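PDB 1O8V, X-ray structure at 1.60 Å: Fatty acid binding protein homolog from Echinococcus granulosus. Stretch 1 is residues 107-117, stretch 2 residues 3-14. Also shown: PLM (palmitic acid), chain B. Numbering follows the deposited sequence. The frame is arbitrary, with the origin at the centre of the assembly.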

# COMPACT_ATOMS: atom_id res chain seq x y z
N GLU A 107 -7.19 -0.29 -1.68
CA GLU A 107 -8.12 0.69 -1.14
C GLU A 107 -7.74 0.88 0.31
O GLU A 107 -7.63 -0.10 1.03
CB GLU A 107 -9.58 0.21 -1.24
CG GLU A 107 -10.12 -0.09 -2.64
CD GLU A 107 -11.38 -1.00 -2.66
OE1 GLU A 107 -11.90 -1.38 -1.58
OE2 GLU A 107 -11.86 -1.35 -3.77
N ARG A 108 -7.55 2.12 0.74
CA ARG A 108 -7.29 2.41 2.14
C ARG A 108 -8.45 3.21 2.70
O ARG A 108 -8.87 4.17 2.09
CB ARG A 108 -5.99 3.19 2.30
CG ARG A 108 -4.75 2.37 1.89
CD ARG A 108 -3.43 3.10 1.99
NE ARG A 108 -2.34 2.20 1.63
CZ ARG A 108 -1.75 2.17 0.46
NH1 ARG A 108 -2.12 2.97 -0.52
NH2 ARG A 108 -0.82 1.26 0.23
N VAL A 109 -8.95 2.78 3.85
CA VAL A 109 -10.00 3.53 4.55
C VAL A 109 -9.64 3.70 6.01
O VAL A 109 -9.02 2.83 6.59
CB VAL A 109 -11.33 2.83 4.43
CG1 VAL A 109 -11.69 2.63 2.96
CG2 VAL A 109 -11.35 1.50 5.16
N VAL A 110 -10.04 4.84 6.57
CA VAL A 110 -9.75 5.16 7.96
C VAL A 110 -11.07 5.34 8.71
O VAL A 110 -11.98 6.04 8.27
CB VAL A 110 -8.93 6.42 8.06
CG1 VAL A 110 -8.93 6.99 9.51
CG2 VAL A 110 -7.52 6.17 7.58
N GLU A 111 -11.12 4.71 9.87
CA GLU A 111 -12.21 4.96 10.80
C GLU A 111 -11.57 5.04 12.17
O GLU A 111 -11.08 4.04 12.70
CB GLU A 111 -13.23 3.85 10.76
CG GLU A 111 -14.40 4.03 11.74
CD GLU A 111 -15.21 5.30 11.47
OE1 GLU A 111 -15.67 5.48 10.33
OE2 GLU A 111 -15.36 6.13 12.40
N GLY A 112 -11.58 6.24 12.72
CA GLY A 112 -10.98 6.50 14.01
C GLY A 112 -9.51 6.17 13.99
O GLY A 112 -8.75 6.73 13.17
N ASN A 113 -9.11 5.26 14.86
CA ASN A 113 -7.70 4.95 15.05
C ASN A 113 -7.24 3.85 14.12
O ASN A 113 -6.10 3.42 14.22
CB ASN A 113 -7.43 4.55 16.52
CG ASN A 113 -7.28 5.76 17.44
OD1 ASN A 113 -6.92 6.86 17.01
ND2 ASN A 113 -7.54 5.54 18.74
N GLU A 114 -8.09 3.41 13.20
CA GLU A 114 -7.79 2.22 12.41
C GLU A 114 -7.75 2.51 10.93
O GLU A 114 -8.68 3.08 10.41
CB GLU A 114 -8.84 1.17 12.67
CG GLU A 114 -8.56 -0.17 12.02
CD GLU A 114 -9.31 -1.30 12.70
OE1 GLU A 114 -10.38 -1.68 12.17
OE2 GLU A 114 -8.84 -1.81 13.76
N LEU A 115 -6.67 2.11 10.25
CA LEU A 115 -6.60 2.16 8.79
C LEU A 115 -6.66 0.75 8.24
O LEU A 115 -5.91 -0.12 8.68
CB LEU A 115 -5.29 2.83 8.36
CG LEU A 115 -5.09 3.14 6.87
CD1 LEU A 115 -4.19 4.34 6.74
CD2 LEU A 115 -4.51 1.93 6.15
N LYS A 116 -7.55 0.51 7.29
CA LYS A 116 -7.69 -0.80 6.67
C LYS A 116 -7.30 -0.69 5.20
O LYS A 116 -7.88 0.10 4.45
CB LYS A 116 -9.10 -1.39 6.82
CG LYS A 116 -9.39 -1.95 8.19
CD LYS A 116 -10.49 -3.02 8.13
CE LYS A 116 -10.65 -3.74 9.47
NZ LYS A 116 -9.74 -4.91 9.66
N ALA A 117 -6.33 -1.49 4.80
CA ALA A 117 -5.86 -1.53 3.41
C ALA A 117 -6.32 -2.82 2.78
O ALA A 117 -5.85 -3.91 3.17
CB ALA A 117 -4.37 -1.45 3.35
C1 PLM B . -0.35 -2.01 2.36
O1 PLM B . -0.34 -2.62 3.49
O2 PLM B . -0.30 -0.69 2.39
C2 PLM B . -0.43 -2.83 1.07
C3 PLM B . 0.69 -2.52 0.09
C4 PLM B . 0.62 -3.53 -1.05
C5 PLM B . 1.65 -3.19 -2.13
C6 PLM B . 1.55 -4.09 -3.37
C7 PLM B . 1.84 -5.58 -3.15
C8 PLM B . 3.30 -5.86 -3.36
C9 PLM B . 3.73 -7.28 -3.02
CA PLM B . 5.17 -7.29 -2.55
CB PLM B . 5.38 -7.95 -1.21
CC PLM B . 6.80 -7.85 -0.68
CD PLM B . 6.81 -7.70 0.83
CE PLM B . 7.03 -6.28 1.33
CF PLM B . 6.87 -6.22 2.85
CG PLM B . 7.05 -4.83 3.44
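Stretch 2 (3-14) EAFLGTWKMEKS

Stretch 2 lies on stretch 1 through an apolar side-chain contact, in which two aromatic residues, Phe 5 and Trp 9, cover one side of a β-hairpin without a single hydrogen bond passing directly between the stretches.

The hairpin consists of strands 107-111 and 114-117, joined by a type II' turn from Glu 111 to Glu 114. Gly 112 takes the positive phi of that turn, a value that favours glycine. Two pairs of backbone bonds hold the hairpin together: Val 109 N to Lys 116 O at 2.9 Å and Lys 116 N to Val 109 O at 2.8 Å, with the Glu 111 and Glu 114 pair closing the end. It offers stretch 2 the side chains of Val 110 and Leu 115, and backbone atoms such as Arg 108 O.

Stretch 2 starts with helical backbone angles at residues 3-5, passes Leu 6, and enters a strand at Gly 7 that runs through Ser 14. At the phi/psi of Gly 7, a CB would be jammed against the carbonyl of Leu 6. Strand 7-14 crosses strand 114-117 at -65°, neither parallel nor antiparallel, with the axes 8.2 Å apart at closest approach, so side chains fill the space between strands that do not pair. The nearest CA pairs are Val 110 with Ala 4, 6.7 Å, and Leu 115 with Trp 9, 7.5 Å.

Trp 9 gives the largest covered area. Leu 115 lies over one face of its indole, with Leu 115 CB 3.6 Å from Trp 9 CE3 and Leu 115 CD1 3.7 Å from the centroid of the five-membered ring, a CH-pi contact almost along the normal. The ring edge meets the turn, where Asn 113 O is 3.6 Å from Trp 9 CZ3. Within stretch 2, Trp 9 NE1 donates to Phe 5 O at 2.9 Å, tying the indole to the backbone of Phe 5.

Phe 5 points its CA-to-CB bond sideways, yet its ring reaches the hairpin: Phe 5 CZ lies 3.2 Å from Arg 108 O, at the ring edge, and Phe 5 CD1 lies 4.0 Å from Leu 115 CD1. Val 110 CG2 touches both rings, 3.6 Å from Phe 5 CD1 and 3.9 Å from Trp 9 CH2; Val 110 CG1 is as close to Trp 9 CH2.

Arg 108 starts toward stretch 2, but its end leads away to the ligand, where Arg 108 NH2 donates to PLM O2 at 3.0 Å, as suits a fatty acid binding protein. Farther out, one water accepts from Lys 13 NZ and Lys 116 NZ.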

# COMPACT_ATOMS: atom_id res chain seq x y z
N GLU A 3 -6.37 14.08 3.90
CA GLU A 3 -6.14 14.53 5.27
C GLU A 3 -6.40 13.42 6.30
O GLU A 3 -5.68 13.33 7.30
CB GLU A 3 -7.00 15.76 5.62
CG GLU A 3 -6.54 17.05 4.96
CD GLU A 3 -6.51 16.99 3.44
OE1 GLU A 3 -7.55 16.62 2.83
OE2 GLU A 3 -5.44 17.27 2.85
N ALA A 4 -7.38 12.55 6.05
CA ALA A 4 -7.73 11.48 6.99
C ALA A 4 -6.61 10.45 7.16
O ALA A 4 -6.51 9.78 8.19
CB ALA A 4 -9.02 10.79 6.54
N PHE A 5 -5.75 10.35 6.15
CA PHE A 5 -4.70 9.36 6.11
C PHE A 5 -3.37 9.84 6.68
O PHE A 5 -2.46 9.03 6.89
CB PHE A 5 -4.53 8.90 4.66
CG PHE A 5 -5.75 8.28 4.10
CD1 PHE A 5 -6.04 6.96 4.35
CD2 PHE A 5 -6.65 9.03 3.35
CE1 PHE A 5 -7.19 6.38 3.86
CE2 PHE A 5 -7.80 8.46 2.86
CZ PHE A 5 -8.07 7.14 3.11
N LEU A 6 -3.23 11.14 6.92
CA LEU A 6 -1.97 11.71 7.38
C LEU A 6 -1.56 11.18 8.75
O LEU A 6 -2.39 11.04 9.66
CB LEU A 6 -2.03 13.26 7.41
CG LEU A 6 -2.31 13.90 6.03
CD1 LEU A 6 -2.35 15.43 6.14
CD2 LEU A 6 -1.28 13.46 4.97
N GLY A 7 -0.27 10.86 8.88
CA GLY A 7 0.29 10.41 10.13
C GLY A 7 1.03 9.09 10.00
O GLY A 7 1.40 8.67 8.89
N THR A 8 1.27 8.46 11.14
CA THR A 8 2.02 7.23 11.22
C THR A 8 1.07 6.11 11.66
O THR A 8 0.28 6.28 12.59
CB THR A 8 3.17 7.39 12.21
OG1 THR A 8 4.07 8.37 11.70
CG2 THR A 8 4.02 6.09 12.31
N TRP A 9 1.17 4.97 10.99
CA TRP A 9 0.30 3.82 11.19
C TRP A 9 1.11 2.52 11.29
O TRP A 9 1.98 2.27 10.45
CB TRP A 9 -0.65 3.68 9.99
CG TRP A 9 -1.45 4.90 9.66
CD1 TRP A 9 -1.08 5.92 8.85
CD2 TRP A 9 -2.75 5.23 10.16
NE1 TRP A 9 -2.08 6.86 8.80
CE2 TRP A 9 -3.11 6.46 9.60
CE3 TRP A 9 -3.65 4.61 11.02
CZ2 TRP A 9 -4.36 7.08 9.85
CZ3 TRP A 9 -4.88 5.22 11.30
CH2 TRP A 9 -5.22 6.45 10.72
N LYS A 10 0.78 1.68 12.25
CA LYS A 10 1.53 0.44 12.51
C LYS A 10 0.70 -0.77 12.13
O LYS A 10 -0.43 -0.91 12.57
CB LYS A 10 1.94 0.35 14.00
CG LYS A 10 2.57 -0.97 14.41
CD LYS A 10 3.77 -1.31 13.54
CE LYS A 10 4.26 -2.73 13.75
NZ LYS A 10 5.68 -2.83 13.34
N MET A 11 1.22 -1.68 11.32
CA MET A 11 0.40 -2.82 10.91
C MET A 11 0.22 -3.81 12.06
O MET A 11 1.21 -4.23 12.70
CB MET A 11 0.97 -3.55 9.68
CG MET A 11 -0.10 -4.43 9.05
SD MET A 11 0.52 -5.59 7.83
CE MET A 11 1.16 -6.73 8.85
N GLU A 12 -1.04 -4.14 12.34
CA GLU A 12 -1.42 -5.05 13.42
C GLU A 12 -1.70 -6.46 12.95
O GLU A 12 -1.29 -7.43 13.60
CB GLU A 12 -2.67 -4.49 14.12
CG GLU A 12 -2.44 -3.14 14.80
CD GLU A 12 -1.70 -3.26 16.13
OE1 GLU A 12 -1.40 -4.40 16.56
OE2 GLU A 12 -1.45 -2.20 16.74
N LYS A 13 -2.42 -6.60 11.84
CA LYS A 13 -2.75 -7.90 11.28
C LYS A 13 -2.80 -7.82 9.76
O LYS A 13 -2.99 -6.75 9.18
CB LYS A 13 -4.08 -8.44 11.83
CG LYS A 13 -5.14 -7.45 11.99
CD LYS A 13 -6.31 -7.95 12.83
CE LYS A 13 -7.50 -7.01 12.66
NZ LYS A 13 -8.72 -7.52 13.35
N SER A 14 -2.66 -8.99 9.16
CA SER A 14 -2.73 -9.15 7.72
C SER A 14 -3.37 -10.49 7.38
O SER A 14 -3.04 -11.53 7.98
CB SER A 14 -1.32 -9.05 7.14
OG SER A 14 -1.35 -9.29 5.74
O HOH W 1 -10.50 -4.99 12.45